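Local coordinates for uncharacterized protein Rv2277c (Mycobacterium tuberculosis, PDB 5VUG) that probably hydrolyses phosphoric diesters through a glycerophosphodiester phosphodiesterase domain with a TIM-barrel fold, at residues A[244-249]-A[263-268]; A[85-90]-A[98-103]; A[208-213]-A[225-230]. All blocks are in the same frame, centred on the assembly; numbering follows the deposited sequence.

Interaction 1: A[244-249]-A[263-268]; sequences MKVMGF and IGLDAV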
loop_
_atom_site.group_PDB
_atom_site.type_symbol
_atom_site.label_atom_id
_atom_site.label_comp_id
_atom_site.label_asym_id
_atom_site.label_seq_id
_atom_site.Cartn_x
_atom_site.Cartn_y
_atom_site.Cartn_z
HETATM N N MSE A 244 22.696 10.030 -4.433
HETATM C CA MSE A 244 22.200 8.666 -4.271
HETATM C C MSE A 244 22.333 7.886 -5.574
HETATM O O MSE A 244 22.253 8.450 -6.666
HETATM C CB MSE A 244 20.727 8.634 -3.844
HETATM C CG MSE A 244 20.453 9.138 -2.430
HETATM SE SE MSE A 244 18.735 8.487 -1.727
HETATM C CE MSE A 244 19.295 6.759 -1.033
ATOM N N LYS A 245 22.521 6.575 -5.447
ATOM C CA LYS A 245 22.527 5.657 -6.576
ATOM C C LYS A 245 21.427 4.634 -6.344
ATOM O O LYS A 245 21.211 4.201 -5.209
ATOM C CB LYS A 245 23.893 4.966 -6.703
ATOM C CG LYS A 245 25.039 5.946 -6.947
ATOM C CD LYS A 245 26.388 5.261 -6.884
ATOM C CE LYS A 245 27.518 6.244 -7.199
ATOM N NZ LYS A 245 28.856 5.588 -7.273
ATOM N N VAL A 246 20.696 4.282 -7.402
ATOM C CA VAL A 246 19.506 3.444 -7.268
ATOM C C VAL A 246 19.623 2.210 -8.154
ATOM O O VAL A 246 20.024 2.292 -9.323
ATOM C CB VAL A 246 18.183 4.211 -7.506
ATOM C CG1 VAL A 246 17.960 5.240 -6.387
ATOM C CG2 VAL A 246 18.168 4.889 -8.873
HETATM N N MSE A 247 19.272 1.063 -7.581
HETATM C CA MSE A 247 19.299 -0.214 -8.289
HETATM C C MSE A 247 17.918 -0.835 -8.379
HETATM O O MSE A 247 17.169 -0.870 -7.387
HETATM C CB MSE A 247 20.247 -1.191 -7.585
HETATM C CG MSE A 247 20.401 -2.545 -8.317
HETATM SE SE MSE A 247 21.615 -3.762 -7.373
HETATM C CE MSE A 247 23.098 -2.553 -7.071
ATOM N N GLY A 248 17.571 -1.324 -9.569
ATOM C CA GLY A 248 16.353 -2.096 -9.723
ATOM C C GLY A 248 16.619 -3.560 -9.443
ATOM O O GLY A 248 17.534 -4.140 -10.037
ATOM N N PHE A 249 15.873 -4.160 -8.518
ATOM C CA PHE A 249 16.026 -5.581 -8.228
ATOM C C PHE A 249 15.118 -6.395 -9.152
ATOM O O PHE A 249 14.118 -5.900 -9.681
ATOM C CB PHE A 249 15.623 -5.892 -6.779
ATOM C CG PHE A 249 16.487 -5.227 -5.724
ATOM C CD1 PHE A 249 17.770 -4.774 -6.011
ATOM C CD2 PHE A 249 16.018 -5.114 -4.418
ATOM C CE1 PHE A 249 18.563 -4.196 -5.015
ATOM C CE2 PHE A 249 16.794 -4.528 -3.424
ATOM C CZ PHE A 249 18.071 -4.076 -3.726
ATOM N N ILE A 263 14.317 5.251 -17.422
ATOM C CA ILE A 263 14.215 6.090 -16.230
ATOM C C ILE A 263 15.565 6.384 -15.592
ATOM O O ILE A 263 15.626 7.175 -14.639
ATOM C CB ILE A 263 13.200 5.537 -15.210
ATOM C CG1 ILE A 263 13.714 4.241 -14.565
ATOM C CG2 ILE A 263 11.856 5.312 -15.885
ATOM C CD1 ILE A 263 12.724 3.606 -13.595
ATOM N N GLY A 264 16.643 5.783 -16.081
ATOM C CA GLY A 264 17.962 6.124 -15.588
ATOM C C GLY A 264 18.370 5.477 -14.281
ATOM O O GLY A 264 19.098 6.097 -13.497
ATOM N N LEU A 265 17.919 4.253 -14.005
ATOM C CA LEU A 265 18.459 3.535 -12.857
ATOM C C LEU A 265 19.967 3.369 -13.011
ATOM O O LEU A 265 20.472 3.098 -14.104
ATOM C CB LEU A 265 17.819 2.155 -12.731
ATOM C CG LEU A 265 16.320 2.091 -12.451
ATOM C CD1 LEU A 265 15.894 0.640 -12.219
ATOM C CD2 LEU A 265 15.938 2.968 -11.265
ATOM N N ASP A 266 20.687 3.525 -11.902
ATOM C CA ASP A 266 22.138 3.374 -11.936
ATOM C C ASP A 266 22.547 1.936 -12.202
ATOM O O ASP A 266 23.630 1.695 -12.758
ATOM C CB ASP A 266 22.749 3.852 -10.622
ATOM C CG ASP A 266 22.560 5.330 -10.411
ATOM O OD1 ASP A 266 23.365 6.125 -10.945
ATOM O OD2 ASP A 266 21.584 5.695 -9.741
ATOM N N ALA A 267 21.714 0.973 -11.803
ATOM C CA ALA A 267 22.084 -0.431 -11.878
ATOM C C ALA A 267 20.831 -1.287 -11.974
ATOM O O ALA A 267 19.745 -0.889 -11.525
ATOM C CB ALA A 267 22.879 -0.843 -10.628
ATOM N N VAL A 268 20.998 -2.475 -12.564
ATOM C CA VAL A 268 19.972 -3.512 -12.591
ATOM C C VAL A 268 20.564 -4.817 -12.077
ATOM O O VAL A 268 21.710 -5.162 -12.390
ATOM C CB VAL A 268 19.366 -3.714 -13.997
ATOM C CG1 VAL A 268 18.581 -2.485 -14.418
ATOM C CG2 VAL A 268 20.450 -4.042 -15.039
#
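Two neighbouring parallel strands meet here in the buried core of the chain, where strand 245-249 lies beside the start of strand 267-270. Gly248 N gives the straightest backbone bond, 3.0 Å to Ala267 O, reaching that oxygen from above the carbonyl plane; the CA of Met247 adds a CA-H...O contact to the same acceptor. One step back, Val246 O takes two weak bonds, from Asp266 N and Ala267 N. The next acceptor is a side chain: with Asp266 CG anti to the carbonyl carbon (chi1 -65°), its OD2 comes within 2.9 Å of Val246 N and is met from above the carboxylate plane, with an N-H...O angle of 162°. The two strands are joined by helix 254-263, a beta-alpha-beta crossover of the TIM barrel, with Gly264 just past the helix closing a Schellman motif. Strand 201-205 hydrogen-bonds along the other edge of 245-249. Met247, a selenomethionine, runs extended to SE and then bends, so that its CG rests 3.8 Å from Ala267 CB with CE also near that methyl; both side chains reach Val14 of strand 12-16. Leu265 packs on Val235 of helix 232-239, and its side chain crosses that of Val246 at about a right angle, CD2 3.8 Å from Val246 CG2. Its CD1 lies 3.7 Å from Gly248 CA, over a residue with no side chain to obstruct it.

Interaction 2: A[85-90]-A[98-103]; sequences AGWNFT and PYRQRA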
loop_
_atom_site.group_PDB
_atom_site.type_symbol
_atom_site.label_atom_id
_atom_site.label_comp_id
_atom_site.label_asym_id
_atom_site.label_seq_id
_atom_site.Cartn_x
_atom_site.Cartn_y
_atom_site.Cartn_z
ATOM N N ALA A 85 28.132 -26.804 -3.447
ATOM C CA ALA A 85 27.043 -25.842 -3.620
ATOM C C ALA A 85 26.431 -25.871 -5.021
ATOM O O ALA A 85 25.585 -25.025 -5.341
ATOM C CB ALA A 85 27.528 -24.425 -3.283
ATOM N N GLY A 86 26.851 -26.802 -5.869
ATOM C CA GLY A 86 26.190 -27.066 -7.129
ATOM C C GLY A 86 25.293 -28.280 -7.088
ATOM O O GLY A 86 24.821 -28.729 -8.140
ATOM N N TRP A 87 25.033 -28.815 -5.895
ATOM C CA TRP A 87 24.384 -30.118 -5.758
ATOM C C TRP A 87 23.024 -30.157 -6.437
ATOM O O TRP A 87 22.643 -31.183 -7.016
ATOM C CB TRP A 87 24.209 -30.425 -4.278
ATOM C CG TRP A 87 23.784 -31.823 -3.982
ATOM C CD1 TRP A 87 22.545 -32.244 -3.571
ATOM C CD2 TRP A 87 24.606 -32.987 -4.038
ATOM N NE1 TRP A 87 22.551 -33.604 -3.375
ATOM C CE2 TRP A 87 23.804 -34.084 -3.656
ATOM C CE3 TRP A 87 25.943 -33.211 -4.377
ATOM C CZ2 TRP A 87 24.300 -35.377 -3.598
ATOM C CZ3 TRP A 87 26.429 -34.500 -4.320
ATOM C CH2 TRP A 87 25.609 -35.566 -3.940
ATOM N N ASN A 88 22.272 -29.055 -6.369
ATOM C CA ASN A 88 20.899 -29.008 -6.859
ATOM C C ASN A 88 20.715 -28.099 -8.067
ATOM O O ASN A 88 19.576 -27.873 -8.497
ATOM C CB ASN A 88 19.955 -28.615 -5.725
ATOM C CG ASN A 88 19.800 -29.726 -4.708
ATOM O OD1 ASN A 88 19.836 -30.913 -5.068
ATOM N ND2 ASN A 88 19.648 -29.363 -3.430
ATOM N N PHE A 89 21.801 -27.582 -8.632
ATOM C CA PHE A 89 21.690 -26.712 -9.795
ATOM C C PHE A 89 21.159 -27.498 -10.989
ATOM O O PHE A 89 21.612 -28.613 -11.272
ATOM C CB PHE A 89 23.058 -26.116 -10.131
ATOM C CG PHE A 89 23.044 -25.204 -11.334
ATOM C CD1 PHE A 89 22.821 -23.844 -11.185
ATOM C CD2 PHE A 89 23.257 -25.705 -12.609
ATOM C CE1 PHE A 89 22.808 -23.002 -12.281
ATOM C CE2 PHE A 89 23.241 -24.868 -13.704
ATOM C CZ PHE A 89 23.022 -23.516 -13.543
ATOM N N THR A 90 20.192 -26.925 -11.693
ATOM C CA THR A 90 19.739 -27.505 -12.948
ATOM C C THR A 90 19.801 -26.460 -14.050
ATOM O O THR A 90 19.633 -25.261 -13.803
ATOM C CB THR A 90 18.317 -28.100 -12.859
ATOM O OG1 THR A 90 17.372 -27.061 -12.592
ATOM C CG2 THR A 90 18.234 -29.151 -11.760
ATOM N N PRO A 98 24.180 -31.218 -13.332
ATOM C CA PRO A 98 25.508 -31.325 -13.961
ATOM C C PRO A 98 26.677 -31.043 -13.034
ATOM O O PRO A 98 27.808 -31.419 -13.365
ATOM C CB PRO A 98 25.438 -30.320 -15.119
ATOM C CG PRO A 98 24.359 -29.354 -14.722
ATOM C CD PRO A 98 23.351 -30.168 -13.949
ATOM N N TYR A 99 26.460 -30.398 -11.890
ATOM C CA TYR A 99 27.565 -30.099 -10.989
ATOM C C TYR A 99 27.696 -31.081 -9.830
ATOM O O TYR A 99 28.583 -30.908 -8.989
ATOM C CB TYR A 99 27.520 -28.636 -10.515
ATOM C CG TYR A 99 27.714 -27.676 -11.666
ATOM C CD1 TYR A 99 28.984 -27.379 -12.132
ATOM C CD2 TYR A 99 26.623 -27.095 -12.313
ATOM C CE1 TYR A 99 29.169 -26.517 -13.205
ATOM C CE2 TYR A 99 26.800 -26.234 -13.381
ATOM C CZ TYR A 99 28.076 -25.945 -13.823
ATOM O OH TYR A 99 28.267 -25.091 -14.894
ATOM N N ARG A 100 26.860 -32.120 -9.772
ATOM C CA ARG A 100 27.112 -33.182 -8.800
ATOM C C ARG A 100 28.403 -33.923 -9.108
ATOM O O ARG A 100 29.034 -34.469 -8.197
ATOM C CB ARG A 100 25.952 -34.168 -8.761
ATOM C CG ARG A 100 24.742 -33.568 -8.138
ATOM C CD ARG A 100 23.798 -34.596 -7.571
ATOM N NE ARG A 100 22.654 -33.876 -7.043
ATOM C CZ ARG A 100 21.495 -34.414 -6.706
ATOM N NH1 ARG A 100 21.290 -35.725 -6.833
ATOM N NH2 ARG A 100 20.541 -33.626 -6.239
ATOM N N GLN A 101 28.810 -33.950 -10.373
ATOM C CA GLN A 101 30.043 -34.609 -10.769
ATOM C C GLN A 101 31.193 -33.638 -10.992
ATOM O O GLN A 101 32.323 -34.083 -11.218
ATOM C CB GLN A 101 29.816 -35.450 -12.032
ATOM C CG GLN A 101 28.367 -35.887 -12.246
ATOM C CD GLN A 101 27.805 -36.711 -11.096
ATOM O OE1 GLN A 101 28.549 -37.296 -10.305
ATOM N NE2 GLN A 101 26.481 -36.755 -10.998
ATOM N N ARG A 102 30.934 -32.321 -10.934
ATOM C CA ARG A 102 31.966 -31.291 -11.078
ATOM C C ARG A 102 31.660 -30.251 -10.001
ATOM O O ARG A 102 31.046 -29.218 -10.274
ATOM C CB ARG A 102 31.968 -30.672 -12.479
ATOM C CG ARG A 102 33.085 -29.642 -12.717
ATOM C CD ARG A 102 32.566 -28.198 -12.718
ATOM N NE ARG A 102 33.628 -27.213 -12.937
ATOM C CZ ARG A 102 34.145 -26.434 -11.989
ATOM N NH1 ARG A 102 33.700 -26.509 -10.742
ATOM N NH2 ARG A 102 35.107 -25.571 -12.292
ATOM N N ALA A 103 32.103 -30.532 -8.777
ATOM C CA ALA A 103 31.656 -29.763 -7.621
ATOM C C ALA A 103 32.056 -28.295 -7.720
ATOM O O ALA A 103 33.156 -27.955 -8.172
ATOM C CB ALA A 103 32.220 -30.359 -6.333
HETATM O O HOH W 1 24.055 -29.613 -10.592
#
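Trp87 carries its CG anti to the backbone N (chi1 -170°), while Arg100, with CG anti to the carbonyl carbon, runs extended from CG to NE, so the arginine lies along one face of the indole. Its guanidinium is nearly parallel to the ring, the planes 17° apart, in a cation-pi stack with CZ 3.9 Å from the centroid of the Trp87 five-membered ring. Further back, Arg100 CD makes a CH-pi contact over the six-membered ring. The group is also held at its edge: NE gives a straight bond of 2.7 Å to Trp87 O, in the carbonyl plane, and NH2 reaches Asn88 OD1 at 3.0 Å, nearly along the C=O axis. Both acceptors lie in the guanidinium plane, which fixes its rotation over the indole. At the other end, Phe89 and Tyr99 point the same way side by side, and the edge of Tyr99 meets the face of Phe89 in an offset edge-to-face pair, planes at 77°, with Tyr99 CD2 3.7 Å from Phe89 CD2. Between the backbones of the two segments a water donates to Gly86 O and Phe89 O and accepts from Tyr99 N, tying the Gly86-Phe89 type I turn to the facing segment 98-103. Gly86 lets Tyr99 CB come within 4.0 Å of its CA. Both segments belong to the surface excursion between helices 77-80 and 109-114; Asn88 ND2 bonds to Thr64 O, and Tyr99 packs on Leu29 of helix 28-36.

Interaction 3: A[208-213]-A[225-230]; sequences RDVTVT and VNAELW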
loop_
_atom_site.group_PDB
_atom_site.type_symbol
_atom_site.label_atom_id
_atom_site.label_comp_id
_atom_site.label_asym_id
_atom_site.label_seq_id
_atom_site.Cartn_x
_atom_site.Cartn_y
_atom_site.Cartn_z
ATOM N N ARG A 208 6.636 -5.562 -7.224
ATOM C CA ARG A 208 6.639 -6.112 -5.875
ATOM C C ARG A 208 5.212 -6.331 -5.401
ATOM O O ARG A 208 4.418 -5.385 -5.356
ATOM C CB ARG A 208 7.379 -5.180 -4.910
ATOM C CG ARG A 208 7.573 -5.775 -3.513
ATOM C CD ARG A 208 8.595 -6.908 -3.527
ATOM N NE ARG A 208 8.984 -7.302 -2.174
ATOM C CZ ARG A 208 8.797 -8.509 -1.647
ATOM N NH1 ARG A 208 8.228 -9.479 -2.356
ATOM N NH2 ARG A 208 9.196 -8.752 -0.404
ATOM N N ASP A 209 4.896 -7.568 -5.016
ATOM C CA ASP A 209 3.608 -7.839 -4.385
ATOM C C ASP A 209 3.600 -7.267 -2.972
ATOM O O ASP A 209 4.501 -7.544 -2.172
ATOM C CB ASP A 209 3.365 -9.344 -4.297
ATOM C CG ASP A 209 3.067 -9.967 -5.632
ATOM O OD1 ASP A 209 2.553 -9.263 -6.527
ATOM O OD2 ASP A 209 3.342 -11.173 -5.780
ATOM N N VAL A 210 2.578 -6.468 -2.659
ATOM C CA VAL A 210 2.390 -5.929 -1.318
ATOM C C VAL A 210 0.932 -6.104 -0.919
ATOM O O VAL A 210 0.071 -6.434 -1.734
ATOM C CB VAL A 210 2.818 -4.450 -1.202
ATOM C CG1 VAL A 210 4.303 -4.306 -1.502
ATOM C CG2 VAL A 210 1.991 -3.571 -2.122
ATOM N N THR A 211 0.657 -5.898 0.362
ATOM C CA THR A 211 -0.722 -5.779 0.812
ATOM C C THR A 211 -0.918 -4.395 1.399
ATOM O O THR A 211 -0.043 -3.874 2.095
ATOM C CB THR A 211 -1.118 -6.837 1.848
ATOM O OG1 THR A 211 -0.463 -6.560 3.091
ATOM C CG2 THR A 211 -0.749 -8.218 1.371
ATOM N N VAL A 212 -2.063 -3.798 1.097
ATOM C CA VAL A 212 -2.435 -2.488 1.609
ATOM C C VAL A 212 -3.602 -2.684 2.558
ATOM O O VAL A 212 -4.599 -3.315 2.189
ATOM C CB VAL A 212 -2.830 -1.550 0.457
ATOM C CG1 VAL A 212 -3.347 -0.245 1.013
ATOM C CG2 VAL A 212 -1.634 -1.314 -0.461
ATOM N N THR A 213 -3.489 -2.143 3.770
ATOM C CA THR A 213 -4.521 -2.299 4.787
ATOM C C THR A 213 -5.007 -0.930 5.245
ATOM O O THR A 213 -4.195 -0.058 5.561
ATOM C CB THR A 213 -3.984 -3.069 5.996
ATOM O OG1 THR A 213 -3.416 -4.311 5.567
ATOM C CG2 THR A 213 -5.108 -3.349 6.984
ATOM N N VAL A 225 -1.849 -5.972 -3.988
ATOM C CA VAL A 225 -1.534 -5.115 -5.129
ATOM C C VAL A 225 -0.085 -5.338 -5.523
ATOM O O VAL A 225 0.791 -5.452 -4.660
ATOM C CB VAL A 225 -1.739 -3.618 -4.801
ATOM C CG1 VAL A 225 -1.618 -2.755 -6.069
ATOM C CG2 VAL A 225 -3.079 -3.378 -4.116
ATOM N N ASN A 226 0.175 -5.368 -6.824
ATOM C CA ASN A 226 1.545 -5.378 -7.313
ATOM C C ASN A 226 2.001 -3.941 -7.553
ATOM O O ASN A 226 1.357 -3.191 -8.294
ATOM C CB ASN A 226 1.691 -6.225 -8.571
ATOM C CG ASN A 226 3.146 -6.465 -8.916
ATOM O OD1 ASN A 226 3.773 -5.634 -9.550
ATOM N ND2 ASN A 226 3.699 -7.586 -8.457
ATOM N N ALA A 227 3.092 -3.550 -6.904
ATOM C CA ALA A 227 3.587 -2.180 -6.949
ATOM C C ALA A 227 4.762 -2.067 -7.913
ATOM O O ALA A 227 5.716 -2.848 -7.834
ATOM C CB ALA A 227 4.030 -1.736 -5.558
ATOM N N GLU A 228 4.692 -1.090 -8.817
ATOM C CA GLU A 228 5.789 -0.735 -9.717
ATOM C C GLU A 228 6.265 0.659 -9.308
ATOM O O GLU A 228 5.706 1.674 -9.739
ATOM C CB GLU A 228 5.301 -0.796 -11.162
ATOM C CG GLU A 228 4.775 -2.178 -11.533
ATOM C CD GLU A 228 4.232 -2.253 -12.956
ATOM O OE1 GLU A 228 4.559 -1.368 -13.781
ATOM O OE2 GLU A 228 3.483 -3.204 -13.250
ATOM N N LEU A 229 7.305 0.707 -8.472
ATOM C CA LEU A 229 7.626 1.915 -7.718
ATOM C C LEU A 229 8.679 2.803 -8.362
ATOM O O LEU A 229 8.804 3.968 -7.962
ATOM C CB LEU A 229 8.089 1.543 -6.308
ATOM C CG LEU A 229 6.985 0.879 -5.481
ATOM C CD1 LEU A 229 7.594 0.272 -4.229
ATOM C CD2 LEU A 229 5.881 1.878 -5.124
ATOM N N TRP A 230 9.443 2.292 -9.326
ATOM C CA TRP A 230 10.478 3.076 -9.986
ATOM C C TRP A 230 9.909 3.682 -11.261
ATOM O O TRP A 230 9.488 2.952 -12.167
ATOM C CB TRP A 230 11.690 2.208 -10.332
ATOM C CG TRP A 230 12.511 1.726 -9.159
ATOM C CD1 TRP A 230 12.715 0.423 -8.787
ATOM C CD2 TRP A 230 13.262 2.529 -8.232
ATOM N NE1 TRP A 230 13.540 0.369 -7.685
ATOM C CE2 TRP A 230 13.889 1.646 -7.325
ATOM C CE3 TRP A 230 13.463 3.908 -8.080
ATOM C CZ2 TRP A 230 14.695 2.098 -6.274
ATOM C CZ3 TRP A 230 14.264 4.357 -7.037
ATOM C CH2 TRP A 230 14.872 3.453 -6.147
#
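Asn226 extends its amide across the strand pair toward the carboxylate of Asp209, ND2 giving OD1 a bond of 2.8 Å. The two side chains cross obliquely with their planes 85° apart: Asp209 OD1 lies close to the amide plane, while ND2 comes to OD1 from above the carboxylate plane. Different first torsions achieve this, Asn226 CG standing anti to the backbone N (chi1 -168°) and Asp209 CG anti to the carbonyl carbon (chi1 -72°). The residues form the non-hydrogen-bonded pair of an antiparallel beta hairpin, strands 208-215 and 220-227, with hydrogen-bonded pairs on either side. In one of these, Ala227 N gives an almost linear bond of 2.7 Å to Arg208 O, and Arg208 N returns a more bent one to Ala227 O. In the other, Val210 N bonds to Val225 O at 2.9 Å, nearly along the C=O axis, and Val225 N returns a bond to Val210 O. The face opposite Asp209 and Asn226 is largely apolar: Val210 CG2 stands 4.4 Å from Ala227 CB, and Val212 CG2 lies 4.4 Å from Val225 CG2. Val210 CG2 also approaches Val225 O at 3.4 Å. Arg208 starts on this face but bends at chi2, and its guanidinium turns to the second subunit, where NE forms a salt bridge with Glu214 of that chain. Thr211, Val212 and Thr213 pair antiparallel with a strand of the second subunit, so the sheet continues across the dimer. The split chemistry implies a two-sided hairpin: a polar face held by an exposed aspartate and its amide partner, and an aliphatic face where Val212 and Val225 pack against Phe184 and Asn185 of the second subunit.

Overall arrangement
Interaction 1 is the core contact, parallel barrel strands joined by backbone bonds, a carboxylate and aliphatic packing. Interaction 3 is partly buried and antiparallel, its hairpin extending from the barrel to the second subunit. The two touch through Trp230, which ends segment 225-230: its CH2 lies 3.6 Å from Val246 CG1 and its ring also packs on Leu265, linking the hairpin's base to the strand pair. Interaction 2 stands apart at the surface, its centre about 33 Å from that of interaction 1 and on the opposite side of the chain's centre. There, without regular strands, aromatic and guanidinium stacking and a bridging water replace the strand-to-strand backbone bonding of the other two.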